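Local coordinates for 3-oxoadipate enol-lactonase (Burkholderia xenovorans, PDB 2XUA), which probably hydrolyses the enol-lactone of 3-oxoadipate, a ring-opening step in the bacterial breakdown of catechol-type aromatic compounds, at residues Ala126-Ser131 against Ala195-Pro200; Ala108-His113 against Pro203-Pro208. One frame throughout, in Å; residues are numbered along the deposited sequence.

Contact 1: Ala126-Ser131 against Ala195-Pro200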
ATOM      1  N   ALA B 126     -16.367  19.017   0.870  1.00 16.88           N
ATOM      2  CA  ALA B 126     -17.422  20.041   0.737  1.00 17.11           C
ATOM      3  C   ALA B 126     -18.665  19.297   1.174  1.00 18.30           C
ATOM      4  O   ALA B 126     -18.657  18.046   1.136  1.00 19.11           O
ATOM      5  CB  ALA B 126     -17.641  20.453  -0.777  1.00 16.14           C
ATOM      6  N   ALA B 127     -19.731  20.028   1.529  1.00 16.79           N
ATOM      7  CA  ALA B 127     -20.999  19.377   1.900  1.00 18.28           C
ATOM      8  C   ALA B 127     -21.762  18.826   0.678  1.00 17.98           C
ATOM      9  O   ALA B 127     -22.684  17.992   0.837  1.00 19.77           O
ATOM     10  CB  ALA B 127     -21.883  20.317   2.732  1.00 18.00           C
ATOM     11  N   ARG B 128     -21.370  19.303  -0.506  1.00 18.25           N
ATOM     12  CA  ARG B 128     -21.770  18.765  -1.809  1.00 19.21           C
ATOM     13  C   ARG B 128     -20.518  18.819  -2.729  1.00 18.73           C
ATOM     14  O   ARG B 128     -19.974  19.896  -3.043  1.00 19.84           O
ATOM     15  CB  ARG B 128     -23.067  19.478  -2.351  1.00 20.89           C
ATOM     16  CG  ARG B 128     -23.256  19.577  -3.880  1.00 25.83           C
ATOM     17  CD  ARG B 128     -23.121  18.273  -4.565  1.00 29.04           C
ATOM     18  NE  ARG B 128     -23.973  18.081  -5.743  1.00 31.42           N
ATOM     19  CZ  ARG B 128     -23.837  17.041  -6.576  1.00 32.40           C
ATOM     20  NH1 ARG B 128     -22.873  16.137  -6.371  1.00 33.65           N
ATOM     21  NH2 ARG B 128     -24.656  16.880  -7.590  1.00 30.15           N
ATOM     22  N   ILE B 129     -19.997  17.629  -3.062  1.00 17.69           N
ATOM     23  CA  ILE B 129     -18.744  17.500  -3.854  1.00 17.05           C
ATOM     24  C   ILE B 129     -19.126  17.305  -5.332  1.00 17.52           C
ATOM     25  O   ILE B 129     -19.913  16.418  -5.710  1.00 18.11           O
ATOM     26  CB  ILE B 129     -17.829  16.334  -3.345  1.00 15.39           C
ATOM     27  CG1 ILE B 129     -17.415  16.582  -1.903  1.00 16.31           C
ATOM     28  CG2 ILE B 129     -16.563  16.148  -4.241  1.00 15.88           C
ATOM     29  CD1 ILE B 129     -16.832  15.331  -1.216  1.00 25.52           C
ATOM     30  N   GLY B 130     -18.552  18.184  -6.142  1.00 18.94           N
ATOM     31  CA  GLY B 130     -18.658  18.141  -7.596  1.00 19.98           C
ATOM     32  C   GLY B 130     -20.091  18.343  -8.073  1.00 20.66           C
ATOM     33  O   GLY B 130     -20.841  19.119  -7.482  1.00 19.26           O
ATOM     34  N   SER B 131     -20.471  17.607  -9.107  1.00 21.38           N
ATOM     35  CA  SER B 131     -21.782  17.869  -9.791  1.00 22.77           C
ATOM     36  C   SER B 131     -22.095  16.703 -10.709  1.00 22.28           C
ATOM     37  O   SER B 131     -21.193  15.882 -10.967  1.00 22.65           O
ATOM     38  CB  SER B 131     -21.662  19.144 -10.616  1.00 22.48           C
ATOM     39  OG  SER B 131     -20.814  18.860 -11.700  1.00 23.18           O
ATOM     40  N   ALA B 195     -25.097  11.978  -5.259  1.00 22.50           N
ATOM     41  CA  ALA B 195     -26.446  12.057  -4.656  1.00 23.13           C
ATOM     42  C   ALA B 195     -26.494  12.759  -3.308  1.00 24.77           C
ATOM     43  O   ALA B 195     -27.542  13.233  -2.889  1.00 25.27           O
ATOM     44  CB  ALA B 195     -27.045  10.702  -4.560  1.00 23.42           C
ATOM     45  N   ALA B 196     -25.359  12.845  -2.625  1.00 25.39           N
ATOM     46  CA  ALA B 196     -25.301  13.402  -1.288  1.00 26.13           C
ATOM     47  C   ALA B 196     -25.132  14.889  -1.350  1.00 26.99           C
ATOM     48  O   ALA B 196     -24.123  15.436  -1.803  1.00 29.05           O
ATOM     49  CB  ALA B 196     -24.140  12.775  -0.463  1.00 25.59           C
ATOM     50  N   ASP B 197     -26.126  15.583  -0.859  1.00 27.69           N
ATOM     51  CA  ASP B 197     -25.975  17.009  -0.729  1.00 26.75           C
ATOM     52  C   ASP B 197     -26.276  17.266   0.725  1.00 26.85           C
ATOM     53  O   ASP B 197     -27.455  17.267   1.159  1.00 25.96           O
ATOM     54  CB  ASP B 197     -26.932  17.724  -1.675  1.00 27.13           C
ATOM     55  CG  ASP B 197     -26.868  19.217  -1.526  1.00 29.60           C
ATOM     56  OD1 ASP B 197     -26.155  19.711  -0.627  1.00 24.96           O
ATOM     57  OD2 ASP B 197     -27.580  19.880  -2.294  1.00 29.62           O
ATOM     58  N   LEU B 198     -25.196  17.444   1.485  1.00 24.90           N
ATOM     59  CA  LEU B 198     -25.302  17.627   2.920  1.00 24.14           C
ATOM     60  C   LEU B 198     -25.312  19.084   3.326  1.00 23.22           C
ATOM     61  O   LEU B 198     -25.210  19.404   4.505  1.00 22.96           O
ATOM     62  CB  LEU B 198     -24.228  16.851   3.693  1.00 24.18           C
ATOM     63  CG  LEU B 198     -24.354  15.336   3.937  1.00 25.61           C
ATOM     64  CD1 LEU B 198     -25.385  14.594   3.164  1.00 26.59           C
ATOM     65  CD2 LEU B 198     -23.001  14.633   3.818  1.00 24.87           C
ATOM     66  N   ARG B 199     -25.449  19.972   2.348  1.00 22.21           N
ATOM     67  CA  ARG B 199     -25.484  21.370   2.640  1.00 23.23           C
ATOM     68  C   ARG B 199     -26.626  21.772   3.613  1.00 23.58           C
ATOM     69  O   ARG B 199     -26.400  22.584   4.468  1.00 23.28           O
ATOM     70  CB  ARG B 199     -25.562  22.197   1.341  1.00 24.46           C
ATOM     71  CG  ARG B 199     -24.190  22.458   0.691  1.00 25.87           C
ATOM     72  CD  ARG B 199     -24.375  23.251  -0.608  1.00 24.69           C
ATOM     73  NE  ARG B 199     -25.022  22.392  -1.578  1.00 31.80           N
ATOM     74  CZ  ARG B 199     -25.542  22.799  -2.731  1.00 36.27           C
ATOM     75  NH1 ARG B 199     -25.511  24.084  -3.068  1.00 39.35           N
ATOM     76  NH2 ARG B 199     -26.108  21.923  -3.544  1.00 35.11           N
ATOM     77  N   PRO B 200     -27.848  21.228   3.473  1.00 25.42           N
ATOM     78  CA  PRO B 200     -28.857  21.698   4.483  1.00 27.15           C
ATOM     79  C   PRO B 200     -28.562  21.195   5.908  1.00 29.32           C
ATOM     80  O   PRO B 200     -28.882  21.881   6.881  1.00 29.71           O
ATOM     81  CB  PRO B 200     -30.176  21.072   3.983  1.00 28.13           C
ATOM     82  CG  PRO B 200     -29.967  20.829   2.514  1.00 27.45           C
ATOM     83  CD  PRO B 200     -28.470  20.362   2.459  1.00 25.82           C
TER
HETATM   84  O   HOH W   1     -21.587  15.324  -2.546  1.00 19.71           O
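Arg128 holds CG anti to its backbone N, chi1 151°, which lays that methylene beside the Arg199 guanidinium, 3.7 Å from NH2; Asp197 likewise has its carboxylate carbon CG anti to N, chi1 177°. The groups come together where the helical cap of this alpha/beta hydrolase joins its core. Segment 126-131 leads from strand 117-123 into the cap helices, and 195-200 brings the chain back from helix 183-195. One backbone bond ties them, from Leu198 N to Ala127 O at 2.7 Å. Beside it, Ala127 CB is tucked against the returning backbone, 3.6 Å from Arg199 N, and the methylene Arg199 CG lies next to the same methyl.

The polar end of Asp197 is held within its own loop. Its OD1 takes Arg199 N in an Asx turn and Arg199 NE from the opposite face of the carboxylate plane, while Arg199 NH2 completes a side-on salt bridge to OD2 at 2.8 Å, coming from above that plane. Arg128 CB sits against this pair, 3.5 Å from Asp197 OD1. The two guanidinium planes are turned 43° apart, and the Arg128 guanidinium makes its salt bridge through NH2 to Asp194 of helix 183-195. This splitting of partners probably eases the repulsion between two nearby like charges.

On the core side, Leu198 rests on Leu104 of helix 101-112, which Ile129 also touches. A single water bridges the two loops, accepting from Ile129 N at 2.8 Å and donating to Ala196 O at 2.6 Å.

Contact 2: Ala108-His113 against Pro203-Pro208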
ATOM      1  N   ALA B 108     -21.867  13.855   7.380  1.00 21.12           N
ATOM      2  CA  ALA B 108     -23.043  13.039   7.723  1.00 21.44           C
ATOM      3  C   ALA B 108     -22.992  12.494   9.165  1.00 23.78           C
ATOM      4  O   ALA B 108     -24.024  12.472   9.898  1.00 22.71           O
ATOM      5  CB  ALA B 108     -23.218  11.927   6.790  1.00 20.04           C
ATOM      6  N   LEU B 109     -21.812  12.019   9.555  1.00 22.51           N
ATOM      7  CA  LEU B 109     -21.620  11.406  10.847  1.00 22.70           C
ATOM      8  C   LEU B 109     -21.787  12.469  11.908  1.00 23.74           C
ATOM      9  O   LEU B 109     -22.560  12.257  12.851  1.00 24.76           O
ATOM     10  CB  LEU B 109     -20.226  10.791  10.911  1.00 21.14           C
ATOM     11  CG  LEU B 109     -19.903   9.310  10.958  1.00 25.11           C
ATOM     12  CD1 LEU B 109     -21.007   8.267  10.989  1.00 23.34           C
ATOM     13  CD2 LEU B 109     -18.732   8.946  10.000  1.00 19.76           C
ATOM     14  N   ALA B 110     -21.125  13.618  11.764  1.00 23.88           N
ATOM     15  CA  ALA B 110     -21.243  14.666  12.755  1.00 26.41           C
ATOM     16  C   ALA B 110     -22.654  15.268  12.880  1.00 27.87           C
ATOM     17  O   ALA B 110     -22.979  15.758  13.954  1.00 28.53           O
ATOM     18  CB  ALA B 110     -20.226  15.786  12.541  1.00 26.27           C
ATOM     19  N   ALA B 111     -23.418  15.274  11.775  1.00 28.11           N
ATOM     20  CA  ALA B 111     -24.769  15.837  11.723  1.00 28.38           C
ATOM     21  C   ALA B 111     -25.820  14.885  12.284  1.00 28.65           C
ATOM     22  O   ALA B 111     -26.719  15.287  13.024  1.00 28.42           O
ATOM     23  CB  ALA B 111     -25.122  16.193  10.240  1.00 28.04           C
ATOM     24  N   ARG B 112     -25.726  13.629  11.872  1.00 27.94           N
ATOM     25  CA  ARG B 112     -26.731  12.651  12.161  1.00 29.17           C
ATOM     26  C   ARG B 112     -26.271  11.757  13.337  1.00 29.34           C
ATOM     27  O   ARG B 112     -27.070  10.994  13.830  1.00 29.38           O
ATOM     28  CB  ARG B 112     -27.013  11.779  10.931  1.00 28.71           C
ATOM     29  CG  ARG B 112     -27.342  12.547   9.617  1.00 28.87           C
ATOM     30  CD  ARG B 112     -27.277  11.619   8.447  1.00 29.56           C
ATOM     31  NE  ARG B 112     -27.591  12.324   7.213  1.00 34.71           N
ATOM     32  CZ  ARG B 112     -27.795  11.775   6.021  1.00 34.70           C
ATOM     33  NH1 ARG B 112     -27.741  10.464   5.826  1.00 33.69           N
ATOM     34  NH2 ARG B 112     -28.082  12.566   5.001  1.00 37.33           N
ATOM     35  N   HIS B 113     -24.998  11.850  13.763  1.00 29.48           N
ATOM     36  CA  HIS B 113     -24.505  11.027  14.920  1.00 29.48           C
ATOM     37  C   HIS B 113     -23.561  11.756  15.859  1.00 29.17           C
ATOM     38  O   HIS B 113     -22.491  11.226  16.234  1.00 29.46           O
ATOM     39  CB  HIS B 113     -23.904   9.699  14.438  1.00 28.98           C
ATOM     40  CG  HIS B 113     -24.802   8.899  13.538  1.00 29.02           C
ATOM     41  ND1 HIS B 113     -24.853   9.082  12.167  1.00 30.46           N
ATOM     42  CD2 HIS B 113     -25.674   7.895  13.810  1.00 27.15           C
ATOM     43  CE1 HIS B 113     -25.722   8.233  11.642  1.00 29.15           C
ATOM     44  NE2 HIS B 113     -26.215   7.486  12.615  1.00 29.80           N
ATOM     45  N   PRO B 203     -25.332  23.133   8.813  1.00 33.18           N
ATOM     46  CA  PRO B 203     -25.552  24.063   9.912  1.00 33.89           C
ATOM     47  C   PRO B 203     -26.010  23.426  11.204  1.00 33.25           C
ATOM     48  O   PRO B 203     -25.895  24.055  12.225  1.00 34.03           O
ATOM     49  CB  PRO B 203     -26.633  24.991   9.353  1.00 33.27           C
ATOM     50  CG  PRO B 203     -26.242  25.123   7.979  1.00 33.19           C
ATOM     51  CD  PRO B 203     -25.872  23.701   7.560  1.00 33.18           C
ATOM     52  N   GLY B 204     -26.472  22.177  11.144  1.00 34.55           N
ATOM     53  CA  GLY B 204     -26.943  21.406  12.313  1.00 34.04           C
ATOM     54  C   GLY B 204     -25.907  20.691  13.183  1.00 34.69           C
ATOM     55  O   GLY B 204     -26.274  20.095  14.215  1.00 34.62           O
ATOM     56  N   ILE B 205     -24.623  20.744  12.770  1.00 33.35           N
ATOM     57  CA  ILE B 205     -23.520  20.057  13.447  1.00 31.43           C
ATOM     58  C   ILE B 205     -23.148  20.668  14.791  1.00 31.08           C
ATOM     59  O   ILE B 205     -22.837  21.848  14.885  1.00 30.12           O
ATOM     60  CB  ILE B 205     -22.254  20.038  12.533  1.00 31.22           C
ATOM     61  CG1 ILE B 205     -22.509  19.126  11.318  1.00 29.87           C
ATOM     62  CG2 ILE B 205     -20.998  19.692  13.367  1.00 30.85           C
ATOM     63  CD1 ILE B 205     -21.475  19.137  10.236  1.00 27.62           C
ATOM     64  N   LYS B 206     -23.118  19.829  15.823  1.00 31.67           N
ATOM     65  CA  LYS B 206     -22.928  20.313  17.191  1.00 31.86           C
ATOM     66  C   LYS B 206     -21.559  20.108  17.811  1.00 31.58           C
ATOM     67  O   LYS B 206     -21.404  20.427  18.976  1.00 32.34           O
ATOM     68  CB  LYS B 206     -24.000  19.696  18.102  1.00 33.08           C
ATOM     69  CG  LYS B 206     -25.401  19.936  17.602  1.00 36.59           C
ATOM     70  CD  LYS B 206     -26.154  20.989  18.455  1.00 44.39           C
ATOM     71  CE  LYS B 206     -27.634  21.218  17.981  1.00 46.93           C
ATOM     72  NZ  LYS B 206     -27.783  21.917  16.636  1.00 46.15           N
ATOM     73  N   VAL B 207     -20.559  19.612  17.062  1.00 29.75           N
ATOM     74  CA  VAL B 207     -19.231  19.248  17.660  1.00 28.75           C
ATOM     75  C   VAL B 207     -18.127  20.139  17.103  1.00 27.01           C
ATOM     76  O   VAL B 207     -18.325  20.758  16.029  1.00 28.57           O
ATOM     77  CB  VAL B 207     -18.918  17.725  17.456  1.00 28.75           C
ATOM     78  CG1 VAL B 207     -20.164  16.902  17.702  1.00 29.58           C
ATOM     79  CG2 VAL B 207     -18.518  17.480  16.080  1.00 30.27           C
ATOM     80  N   PRO B 208     -17.008  20.309  17.832  1.00 25.56           N
ATOM     81  CA  PRO B 208     -15.953  21.115  17.290  1.00 24.91           C
ATOM     82  C   PRO B 208     -15.482  20.581  15.919  1.00 23.81           C
ATOM     83  O   PRO B 208     -15.266  19.375  15.766  1.00 23.82           O
ATOM     84  CB  PRO B 208     -14.853  20.959  18.335  1.00 25.44           C
ATOM     85  CG  PRO B 208     -15.563  20.562  19.555  1.00 25.51           C
ATOM     86  CD  PRO B 208     -16.581  19.689  19.109  1.00 26.14           C
TER
HETATM   87  O   HOH W   2     -24.806  17.472  15.237  1.00 28.93           O
HETATM   88  O   HOH W   3     -27.362  18.068  13.100  1.00 45.33           O
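Ile205 straddles the surface of helix 101-112, its two branches meeting successive alanines near the helix C terminus. With chi1 at -68°, CG1 stands beside its own backbone N and CG2 lies anti to it, which sets the two branches side by side across the helix, one to each alanine. CG2 meets Ala110, whose methyl points toward the loop, at 4.1 Å from CB. CG1 comes against the main chain of Ala111, 4.0 Å from its N, and brushes that residue's CB as well. The methyl of Ala110 has a second neighbour in Val207 CG2, 4.3 Å from its CB, so both branched side chains of the loop meet this methyl from the same side. With nothing larger than a methyl on the helix side, the backbones come close: Ala111 CA and Ile205 CA are 4.7 Å apart.

Where the apolar packing gives out, water takes over. One molecule accepts from Lys206 N at 3.0 Å and lies 2.8 Å from Ala110 O, with Gly204 O somewhat farther off; a second lies 2.9 Å from Ala111 O and also approaches Gly204 O. The carbonyls of Ala110 and Ala111 thus meet the loop through water.

The arrangement is plain packing on the outside of the alpha/beta hydrolase core. Helix 101-112 also lies against helix 75-88, through Ala108 and Leu109 on Thr79. Ile205 also touches Ile232, just past helix 222-231. Val207 reaches Ile117 of strand 117-123, and Pro208 pairs by backbone hydrogen bonding with Val120 as the chain enters strand 209-214 of the central sheet.

From the N terminus the chain passes first through 108-113, at the end of helix 101-112, then runs up strand 117-123 into 126-131. It next builds the largely helical cap and returns at 195-200, where contact 1 closes a loop with no strand in it. A few residues on, 203-208 closes contact 2 just before strand 209-214, so contact 1 is nested within contact 2. The first ties entry and exit of the cap together; the second anchors the returning chain on a core helix. Leu198 joins them, with CD2 packed 3.8 Å from Ala108 N and CD1 against Arg112 NH2.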